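Enterobactin synthetase component F-related protein (Vibrio cholerae serotype O1, PDB 4OXI) probably uses ATP to activate glycine as glycyl-adenylate, within a lipopolysaccharide modification pathway that gives resistance to antimicrobial peptides. Local coordinates at residues 419-425 with 445-449; 230-234 with 425-431; 63-69 with 77-81. All blocks are in the same frame, centred on the assembly; numbering follows the deposited sequence.

Contact 1: 419-425 with 445-449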
loop_
_atom_site.group_PDB
_atom_site.type_symbol
_atom_site.label_atom_id
_atom_site.label_comp_id
_atom_site.label_asym_id
_atom_site.label_seq_id
_atom_site.Cartn_x
_atom_site.Cartn_y
_atom_site.Cartn_z
ATOM N N LEU A 419 -16.378 -8.880 -0.462
ATOM C CA LEU A 419 -16.360 -7.466 -0.811
ATOM C C LEU A 419 -16.901 -7.264 -2.221
ATOM O O LEU A 419 -16.725 -8.118 -3.099
ATOM C CB LEU A 419 -14.928 -6.920 -0.713
ATOM C CG LEU A 419 -14.212 -7.245 0.598
ATOM C CD1 LEU A 419 -12.764 -6.821 0.517
ATOM C CD2 LEU A 419 -14.896 -6.556 1.770
ATOM N N SER A 420 -17.553 -6.131 -2.443
ATOM C CA SER A 420 -17.991 -5.771 -3.783
ATOM C C SER A 420 -18.107 -4.260 -3.874
ATOM O O SER A 420 -17.895 -3.555 -2.889
ATOM C CB SER A 420 -19.350 -6.394 -4.081
ATOM O OG SER A 420 -20.324 -5.864 -3.198
ATOM N N GLY A 421 -18.445 -3.752 -5.054
ATOM C CA GLY A 421 -18.690 -2.329 -5.172
ATOM C C GLY A 421 -17.671 -1.644 -6.053
ATOM O O GLY A 421 -16.861 -2.300 -6.728
ATOM N N LYS A 422 -17.707 -0.314 -6.030
ATOM C CA LYS A 422 -16.882 0.509 -6.909
ATOM C C LYS A 422 -15.380 0.479 -6.605
ATOM O O LYS A 422 -14.580 0.826 -7.471
ATOM C CB LYS A 422 -17.396 1.957 -6.915
ATOM C CG LYS A 422 -18.585 2.193 -7.855
ATOM C CD LYS A 422 -19.330 3.484 -7.515
ATOM C CE LYS A 422 -20.099 3.336 -6.208
ATOM N NZ LYS A 422 -20.387 4.644 -5.541
ATOM N N GLN A 423 -14.990 0.048 -5.405
ATOM C CA GLN A 423 -13.559 -0.036 -5.068
ATOM C C GLN A 423 -12.923 -1.376 -5.429
ATOM O O GLN A 423 -11.708 -1.524 -5.366
ATOM C CB GLN A 423 -13.329 0.248 -3.577
ATOM C CG GLN A 423 -13.514 1.705 -3.208
ATOM C CD GLN A 423 -13.469 1.916 -1.731
ATOM O OE1 GLN A 423 -14.263 2.671 -1.187
ATOM N NE2 GLN A 423 -12.530 1.254 -1.060
ATOM N N LEU A 424 -13.740 -2.354 -5.798
ATOM C CA LEU A 424 -13.219 -3.678 -6.108
ATOM C C LEU A 424 -12.564 -3.687 -7.484
ATOM O O LEU A 424 -13.140 -3.168 -8.440
ATOM C CB LEU A 424 -14.341 -4.715 -6.064
ATOM C CG LEU A 424 -13.851 -6.152 -6.267
ATOM C CD1 LEU A 424 -12.911 -6.518 -5.154
ATOM C CD2 LEU A 424 -15.011 -7.148 -6.349
ATOM N N VAL A 425 -11.356 -4.254 -7.584
ATOM C CA VAL A 425 -10.683 -4.411 -8.886
ATOM C C VAL A 425 -11.342 -5.532 -9.715
ATOM O O VAL A 425 -12.093 -6.343 -9.172
ATOM C CB VAL A 425 -9.177 -4.744 -8.714
ATOM C CG1 VAL A 425 -8.448 -3.634 -7.930
ATOM C CG2 VAL A 425 -9.009 -6.066 -8.009
ATOM N N ARG A 445 -23.842 -8.889 -9.343
ATOM C CA ARG A 445 -22.594 -8.205 -8.982
ATOM C C ARG A 445 -21.388 -9.108 -8.722
ATOM O O ARG A 445 -21.515 -10.297 -8.391
ATOM C CB ARG A 445 -22.795 -7.201 -7.837
ATOM C CG ARG A 445 -23.230 -7.799 -6.521
ATOM C CD ARG A 445 -23.834 -6.731 -5.609
ATOM N NE ARG A 445 -22.832 -5.873 -4.978
ATOM C CZ ARG A 445 -22.847 -4.541 -5.026
ATOM N NH1 ARG A 445 -23.809 -3.910 -5.678
ATOM N NH2 ARG A 445 -21.899 -3.835 -4.424
ATOM N N LEU A 446 -20.210 -8.524 -8.912
ATOM C CA LEU A 446 -18.963 -9.236 -8.703
ATOM C C LEU A 446 -18.610 -9.170 -7.226
ATOM O O LEU A 446 -18.591 -8.081 -6.643
ATOM C CB LEU A 446 -17.848 -8.613 -9.547
ATOM C CG LEU A 446 -16.464 -9.256 -9.387
ATOM C CD1 LEU A 446 -16.483 -10.667 -9.944
ATOM C CD2 LEU A 446 -15.370 -8.414 -10.056
ATOM N N TRP A 447 -18.356 -10.330 -6.622
ATOM C CA TRP A 447 -17.911 -10.399 -5.233
ATOM C C TRP A 447 -16.466 -10.873 -5.131
ATOM O O TRP A 447 -15.983 -11.593 -6.004
ATOM C CB TRP A 447 -18.808 -11.343 -4.428
ATOM C CG TRP A 447 -20.161 -10.791 -4.177
ATOM C CD1 TRP A 447 -21.299 -11.049 -4.888
ATOM C CD2 TRP A 447 -20.533 -9.873 -3.142
ATOM N NE1 TRP A 447 -22.356 -10.353 -4.352
ATOM C CE2 TRP A 447 -21.912 -9.619 -3.284
ATOM C CE3 TRP A 447 -19.833 -9.238 -2.112
ATOM C CZ2 TRP A 447 -22.604 -8.754 -2.432
ATOM C CZ3 TRP A 447 -20.521 -8.381 -1.264
ATOM C CH2 TRP A 447 -21.893 -8.150 -1.427
ATOM N N TYR A 448 -15.784 -10.484 -4.055
ATOM C CA TYR A 448 -14.412 -10.928 -3.801
ATOM C C TYR A 448 -14.302 -11.617 -2.448
ATOM O O TYR A 448 -14.761 -11.084 -1.432
ATOM C CB TYR A 448 -13.441 -9.738 -3.870
ATOM C CG TYR A 448 -12.032 -10.005 -3.352
ATOM C CD1 TYR A 448 -11.113 -10.744 -4.097
ATOM C CD2 TYR A 448 -11.619 -9.490 -2.133
ATOM C CE1 TYR A 448 -9.833 -10.972 -3.621
ATOM C CE2 TYR A 448 -10.360 -9.714 -1.654
ATOM C CZ TYR A 448 -9.470 -10.450 -2.398
ATOM O OH TYR A 448 -8.213 -10.656 -1.897
ATOM N N ARG A 449 -13.687 -12.798 -2.440
ATOM C CA ARG A 449 -13.456 -13.541 -1.205
ATOM C C ARG A 449 -12.228 -13.011 -0.500
ATOM O O ARG A 449 -11.104 -13.277 -0.923
ATOM C CB ARG A 449 -13.236 -15.027 -1.498
ATOM C CG ARG A 449 -14.305 -15.677 -2.372
ATOM C CD ARG A 449 -13.931 -17.124 -2.655
ATOM N NE ARG A 449 -14.757 -17.700 -3.706
ATOM C CZ ARG A 449 -15.948 -18.242 -3.487
ATOM N NH1 ARG A 449 -16.434 -18.268 -2.250
ATOM N NH2 ARG A 449 -16.649 -18.747 -4.499
HETATM O O HOH W 1 -18.725 -5.558 -7.317
#
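L419 and Y448 form an antiparallel hydrogen-bonded pair where strand 416-419 pairs with strand 445-457, within the antiparallel sheet next to the adenylate pocket. Both of its backbone bonds are made: L419 N gives to Y448 O at 2.9 Å (160° at the hydrogen), and Y448 N gives to L419 O at 2.7 Å, more bent at 144°. The carbonyl of L419 also receives the CA-H of W447.

At the next residue a polar side chain carries the contact. With OG set between its own backbone N and carbonyl carbon (chi1 64°), S420 presents the hydroxyl to the guanidinium of R445. The grip is side-on: NE and NH2 both converge on S420 OG, NH2 at 2.8 Å and NE at 3.1 Å, with the oxygen lying in the guanidinium plane. S420 OG is also hydrogen-bonded to C393 O, so three bonds from two residues grip it. W447 supplies a floor, since S420 CB stands 3.7 Å from the centroid of its six-membered ring, over the face, in a CH-pi contact.

Where the backbones diverge, a water replaces the direct bond, accepting from G421 N at 2.9 Å and donating to L446 O at 2.6 Å. The type I turn G421-L424 then brings the chain back, and L424 reaches the strand with both methyls: CD2 meets L446 CD2, while CD1 presses on Y448 CB at 3.5 Å. At the ring edge of Y448, L419 CD1 lies alongside CD2, nearly in the plane of the ring.

Contact 2: 230-234 with 425-431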
loop_
_atom_site.group_PDB
_atom_site.type_symbol
_atom_site.label_atom_id
_atom_site.label_comp_id
_atom_site.label_asym_id
_atom_site.label_seq_id
_atom_site.Cartn_x
_atom_site.Cartn_y
_atom_site.Cartn_z
ATOM N N LYS A 230 1.336 -11.799 -7.486
ATOM C CA LYS A 230 0.038 -11.446 -8.018
ATOM C C LYS A 230 0.097 -9.956 -8.258
ATOM O O LYS A 230 0.708 -9.216 -7.473
ATOM C CB LYS A 230 -1.058 -11.744 -7.004
ATOM C CG LYS A 230 -1.275 -13.226 -6.732
ATOM C CD LYS A 230 -2.296 -13.419 -5.613
ATOM C CE LYS A 230 -2.574 -14.894 -5.373
ATOM N NZ LYS A 230 -3.614 -15.055 -4.312
ATOM N N ARG A 231 -0.514 -9.504 -9.342
ATOM C CA ARG A 231 -0.586 -8.080 -9.593
ATOM C C ARG A 231 -2.003 -7.540 -9.601
ATOM O O ARG A 231 -2.941 -8.186 -10.087
ATOM C CB ARG A 231 0.175 -7.717 -10.852
ATOM C CG ARG A 231 1.595 -7.301 -10.489
ATOM C CD ARG A 231 2.523 -7.435 -11.630
ATOM N NE ARG A 231 2.813 -8.830 -11.899
ATOM C CZ ARG A 231 3.986 -9.401 -11.651
ATOM N NH1 ARG A 231 4.975 -8.684 -11.113
ATOM N NH2 ARG A 231 4.159 -10.686 -11.942
ATOM N N ILE A 232 -2.146 -6.351 -9.034
ATOM C CA ILE A 232 -3.451 -5.775 -8.797
ATOM C C ILE A 232 -3.474 -4.392 -9.419
ATOM O O ILE A 232 -2.776 -3.478 -8.959
ATOM C CB ILE A 232 -3.695 -5.666 -7.296
ATOM C CG1 ILE A 232 -3.747 -7.065 -6.675
ATOM C CG2 ILE A 232 -4.968 -4.906 -7.006
ATOM C CD1 ILE A 232 -3.649 -7.045 -5.162
ATOM N N ALA A 233 -4.259 -4.251 -10.480
ATOM C CA ALA A 233 -4.372 -2.991 -11.179
ATOM C C ALA A 233 -5.627 -2.269 -10.690
ATOM O O ALA A 233 -6.731 -2.790 -10.817
ATOM C CB ALA A 233 -4.429 -3.227 -12.680
ATOM N N VAL A 234 -5.443 -1.074 -10.134
ATOM C CA VAL A 234 -6.512 -0.294 -9.538
ATOM C C VAL A 234 -6.895 0.838 -10.498
ATOM O O VAL A 234 -6.036 1.601 -10.948
ATOM C CB VAL A 234 -6.053 0.292 -8.186
ATOM C CG1 VAL A 234 -7.093 1.262 -7.622
ATOM C CG2 VAL A 234 -5.768 -0.828 -7.193
ATOM N N VAL A 425 -11.356 -4.254 -7.584
ATOM C CA VAL A 425 -10.683 -4.411 -8.886
ATOM C C VAL A 425 -11.342 -5.532 -9.715
ATOM O O VAL A 425 -12.093 -6.343 -9.172
ATOM C CB VAL A 425 -9.177 -4.744 -8.714
ATOM C CG1 VAL A 425 -8.448 -3.634 -7.930
ATOM C CG2 VAL A 425 -9.009 -6.066 -8.009
ATOM N N LYS A 426 -11.039 -5.594 -11.009
ATOM C CA LYS A 426 -11.654 -6.573 -11.908
ATOM C C LYS A 426 -11.234 -7.997 -11.597
ATOM O O LYS A 426 -11.948 -8.944 -11.918
ATOM C CB LYS A 426 -11.262 -6.295 -13.363
ATOM C CG LYS A 426 -11.673 -4.934 -13.904
ATOM C CD LYS A 426 -13.179 -4.813 -13.999
ATOM C CE LYS A 426 -13.594 -3.435 -14.518
ATOM N NZ LYS A 426 -15.068 -3.224 -14.359
ATOM N N GLY A 427 -10.063 -8.142 -10.997
ATOM C CA GLY A 427 -9.446 -9.443 -10.790
ATOM C C GLY A 427 -7.952 -9.196 -10.770
ATOM O O GLY A 427 -7.512 -8.045 -10.717
ATOM N N TYR A 428 -7.163 -10.256 -10.805
ATOM C CA TYR A 428 -5.719 -10.091 -10.854
ATOM C C TYR A 428 -5.291 -9.911 -12.309
ATOM O O TYR A 428 -5.905 -10.462 -13.222
ATOM C CB TYR A 428 -5.020 -11.288 -10.206
ATOM C CG TYR A 428 -5.351 -11.452 -8.730
ATOM C CD1 TYR A 428 -4.798 -10.601 -7.774
ATOM C CD2 TYR A 428 -6.215 -12.446 -8.290
ATOM C CE1 TYR A 428 -5.096 -10.737 -6.417
ATOM C CE2 TYR A 428 -6.511 -12.596 -6.933
ATOM C CZ TYR A 428 -5.950 -11.731 -6.007
ATOM O OH TYR A 428 -6.240 -11.855 -4.664
ATOM N N LEU A 429 -4.244 -9.126 -12.523
ATOM C CA LEU A 429 -3.750 -8.839 -13.863
ATOM C C LEU A 429 -3.176 -10.102 -14.515
ATOM O O LEU A 429 -2.283 -10.743 -13.953
ATOM C CB LEU A 429 -2.677 -7.747 -13.770
ATOM C CG LEU A 429 -2.297 -6.951 -15.014
ATOM C CD1 LEU A 429 -3.535 -6.314 -15.604
ATOM C CD2 LEU A 429 -1.240 -5.894 -14.661
ATOM N N ASN A 430 -3.704 -10.454 -15.688
ATOM C CA ASN A 430 -3.250 -11.618 -16.470
ATOM C C ASN A 430 -3.046 -12.903 -15.662
ATOM O O ASN A 430 -2.040 -13.600 -15.828
ATOM C CB ASN A 430 -1.970 -11.273 -17.241
ATOM C CG ASN A 430 -2.065 -9.936 -17.947
ATOM O OD1 ASN A 430 -1.196 -9.075 -17.789
ATOM N ND2 ASN A 430 -3.135 -9.744 -18.714
ATOM N N ASP A 431 -3.993 -13.202 -14.777
ATOM C CA ASP A 431 -3.889 -14.373 -13.904
ATOM C C ASP A 431 -5.297 -14.920 -13.682
ATOM O O ASP A 431 -5.885 -14.731 -12.618
ATOM C CB ASP A 431 -3.227 -13.973 -12.581
ATOM C CG ASP A 431 -2.927 -15.158 -11.675
ATOM O OD1 ASP A 431 -3.431 -16.282 -11.926
ATOM O OD2 ASP A 431 -2.194 -14.951 -10.678
HETATM O O HOH W 2 -1.499 -11.284 -11.271
HETATM O O HOH W 3 -5.857 -6.286 -11.688
HETATM O O HOH W 4 -8.773 -4.065 -12.223
#
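R231 O and L429 N make the one direct hydrogen bond between strand 230-235 and the loop that leads to helix 432-438. It is 2.9 Å long and nearly straight (171° at the hydrogen), although the donor is tilted 32° from the carbonyl plane; the CA-H of Y428 also approaches R231 O.

Three waters bridge the other backbone polar groups of the strand's edge to the loop. One accepts from R231 N and donates to L429 O, 2.8 Å from the latter. A second accepts from A233 N and donates to G427 O at 2.6 Å. The third reverses the order, accepting from K426 N and donating to A233 O. The backbone N and O of both R231 and A233 thus each have a partner, one of them direct and three through water.

Aromatic and apolar contacts centre on Y428. The extended chain of K230 crosses one face of its ring, CD lying 4.2 Å from the centroid and 21° off the normal, offset toward the rim, a CH-pi contact. I232 runs alongside and sets CG1 3.8 Å from Y428 CD1, near the ring plane. Its other branch, CG2, meets V425 CG1 at 3.8 Å, and V234 CG2 reaches the same methyl. Elsewhere A233 CB faces L429 CD1 at 4.3 Å.

Charged and polar ends are anchored outside: R231 pairs with E138, Y428 OH bonds E364, and D431, the N-cap of helix 432-438, binds N434 through OD2. I232 comes within about 6 Å of the bound glycyl-adenosine-5'-phosphate by its side chain. Strand 230-235 is the second strand of the hairpin with 216-222, following the glycine-rich phosphate-binding loop of the AMP-binding family, and the contact lines the edge it does not share with 216-222.

Contact 3: 63-69 with 77-81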
loop_
_atom_site.group_PDB
_atom_site.type_symbol
_atom_site.label_atom_id
_atom_site.label_comp_id
_atom_site.label_asym_id
_atom_site.label_seq_id
_atom_site.Cartn_x
_atom_site.Cartn_y
_atom_site.Cartn_z
ATOM N N ASN A 63 -4.689 26.431 -3.835
ATOM C CA ASN A 63 -3.556 26.465 -2.911
ATOM C C ASN A 63 -2.204 26.515 -3.606
ATOM O O ASN A 63 -1.212 26.042 -3.058
ATOM C CB ASN A 63 -3.608 25.281 -1.949
ATOM C CG ASN A 63 -4.899 25.232 -1.155
ATOM O OD1 ASN A 63 -5.033 25.905 -0.138
ATOM N ND2 ASN A 63 -5.854 24.418 -1.609
ATOM N N ARG A 64 -2.160 27.118 -4.790
ATOM C CA ARG A 64 -0.940 27.151 -5.596
ATOM C C ARG A 64 0.297 27.704 -4.878
ATOM O O ARG A 64 1.424 27.289 -5.173
ATOM C CB ARG A 64 -1.179 27.909 -6.915
ATOM C CG ARG A 64 -1.338 29.432 -6.775
ATOM C CD ARG A 64 -1.986 30.069 -8.019
ATOM N NE ARG A 64 -3.423 29.784 -8.083
ATOM C CZ ARG A 64 -4.242 30.248 -9.027
ATOM N NH1 ARG A 64 -3.765 31.019 -9.996
ATOM N NH2 ARG A 64 -5.538 29.935 -9.009
ATOM N N HIS A 65 0.104 28.644 -3.957
ATOM C CA HIS A 65 1.241 29.262 -3.267
ATOM C C HIS A 65 1.564 28.564 -1.950
ATOM O O HIS A 65 2.530 28.928 -1.281
ATOM C CB HIS A 65 0.972 30.744 -2.975
ATOM C CG HIS A 65 0.612 31.548 -4.182
ATOM N ND1 HIS A 65 1.488 31.763 -5.225
ATOM C CD2 HIS A 65 -0.531 32.201 -4.507
ATOM C CE1 HIS A 65 0.897 32.507 -6.145
ATOM N NE2 HIS A 65 -0.326 32.787 -5.733
ATOM N N ALA A 66 0.746 27.581 -1.571
ATOM C CA ALA A 66 0.913 26.876 -0.299
ATOM C C ALA A 66 1.861 25.674 -0.426
ATOM O O ALA A 66 2.024 25.121 -1.520
ATOM C CB ALA A 66 -0.449 26.418 0.214
ATOM N N PRO A 67 2.483 25.257 0.692
ATOM C CA PRO A 67 3.370 24.084 0.627
ATOM C C PRO A 67 2.595 22.794 0.317
ATOM O O PRO A 67 1.599 22.535 0.983
ATOM C CB PRO A 67 3.972 24.013 2.043
ATOM C CG PRO A 67 3.035 24.821 2.927
ATOM C CD PRO A 67 2.474 25.892 2.029
ATOM N N ALA A 68 3.043 22.006 -0.667
ATOM C CA ALA A 68 2.371 20.745 -1.028
ATOM C C ALA A 68 3.123 19.509 -0.532
ATOM O O ALA A 68 2.514 18.478 -0.233
ATOM C CB ALA A 68 2.187 20.648 -2.537
ATOM N N LEU A 69 4.445 19.619 -0.457
ATOM C CA LEU A 69 5.296 18.476 -0.175
ATOM C C LEU A 69 6.511 18.885 0.650
ATOM O O LEU A 69 7.212 19.856 0.313
ATOM C CB LEU A 69 5.783 17.864 -1.500
ATOM C CG LEU A 69 6.651 16.600 -1.405
ATOM C CD1 LEU A 69 5.839 15.411 -0.909
ATOM C CD2 LEU A 69 7.296 16.261 -2.754
ATOM N N THR A 77 5.966 24.036 -3.136
ATOM C CA THR A 77 4.582 24.520 -3.193
ATOM C C THR A 77 3.744 23.743 -4.215
ATOM O O THR A 77 4.289 23.001 -5.041
ATOM C CB THR A 77 4.534 25.989 -3.600
ATOM O OG1 THR A 77 5.089 26.106 -4.903
ATOM C CG2 THR A 77 5.342 26.873 -2.624
ATOM N N TYR A 78 2.426 23.923 -4.169
ATOM C CA TYR A 78 1.544 23.316 -5.161
ATOM C C TYR A 78 1.945 23.733 -6.571
ATOM O O TYR A 78 1.901 22.927 -7.501
ATOM C CB TYR A 78 0.065 23.629 -4.861
ATOM C CG TYR A 78 -0.490 22.620 -3.894
ATOM C CD1 TYR A 78 -0.419 22.823 -2.517
ATOM C CD2 TYR A 78 -1.023 21.426 -4.354
ATOM C CE1 TYR A 78 -0.891 21.859 -1.628
ATOM C CE2 TYR A 78 -1.489 20.472 -3.485
ATOM C CZ TYR A 78 -1.413 20.682 -2.134
ATOM O OH TYR A 78 -1.882 19.699 -1.303
ATOM N N GLN A 79 2.388 24.975 -6.719
ATOM C CA GLN A 79 2.773 25.485 -8.025
ATOM C C GLN A 79 4.041 24.799 -8.495
ATOM O O GLN A 79 4.153 24.407 -9.668
ATOM C CB GLN A 79 2.983 27.006 -7.958
ATOM C CG GLN A 79 3.420 27.647 -9.284
ATOM C CD GLN A 79 2.323 27.629 -10.343
ATOM O OE1 GLN A 79 1.203 28.087 -10.106
ATOM N NE2 GLN A 79 2.637 27.086 -11.515
ATOM N N GLU A 80 5.008 24.656 -7.596
ATOM C CA GLU A 80 6.252 24.003 -7.971
ATOM C C GLU A 80 6.025 22.528 -8.292
ATOM O O GLU A 80 6.618 22.003 -9.223
ATOM C CB GLU A 80 7.298 24.157 -6.862
ATOM C CG GLU A 80 7.804 25.591 -6.685
ATOM C CD GLU A 80 8.514 25.805 -5.340
ATOM O OE1 GLU A 80 8.322 24.988 -4.407
ATOM O OE2 GLU A 80 9.251 26.802 -5.213
ATOM N N MET A 81 5.179 21.852 -7.516
ATOM C CA MET A 81 4.883 20.440 -7.782
ATOM C C MET A 81 4.116 20.308 -9.096
ATOM O O MET A 81 4.318 19.358 -9.860
ATOM C CB MET A 81 4.073 19.818 -6.634
ATOM C CG MET A 81 4.873 19.597 -5.348
ATOM S SD MET A 81 6.290 18.490 -5.595
ATOM C CE MET A 81 5.462 16.997 -6.174
#
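A capping box starts helix 78-95 where it leaves a beta hairpin, and the helix start is docked by Y78 and Q79 on the carbonyls of turn 63-66. Within the box E80 N gives to T77 OG1 at 3.1 Å, and T77 N gives to E80 OE1 at 2.8 Å, meeting the carboxylate from above its plane. T77 can cap because its OG1 sits between the backbone N and the carbonyl carbon (chi1 62°).

Across the contact, Y78 N gives to A66 O at 2.9 Å, almost in line with the carbonyl bond (178°). Q79 N reaches R64 O, also at 2.9 Å, this time in the carbonyl plane on a lone pair. The type I turn N63-A66 holds both acceptors in place, its own closing bond running from A66 N to N63 O.

Side chains pack behind this polar seam. A68 CB stands over the centre of the Y78 ring, 3.3 Å from the centroid and 10° off the normal, a close CH-pi contact; Y78 OH is fixed beyond it by A281 O. M81 folds back, its CG lying 4.0 Å from A68 CB, and L69 CD2 crosses to M81 SD at 3.7 Å. A68 and L69 both face Y76, a classic beta bulge in the hairpin.

Taken together, the first three amides of the helix, of Y78, Q79 and E80, each have an acceptor: two are backbone carbonyls of the preceding turn and one is the T77 hydroxyl, so the helix start is satisfied by its own neighbourhood in sequence.

Following the chain from its N terminus, contact 3 comes first and closes a short loop: 63-69 and 77-81 meet across the base of the hairpin between helix 51-62 and helix 78-95. It is complete before the others open, and its nearest atoms lie about 20 Å from contact 2 and 21 Å from contact 1. Contact 2 opens at 230-234 and closes 191 residues later at 425-431. Contact 1 opens at 419-425, before that closure, and ends at 445-449, so the two cross and share V425. Together they tie hairpin strand 230-235, the loop before helix 432-438 and strand 445-457 into one patch near the adenylate, where Y448 OH and Y428 OH pack 3.6 Å apart.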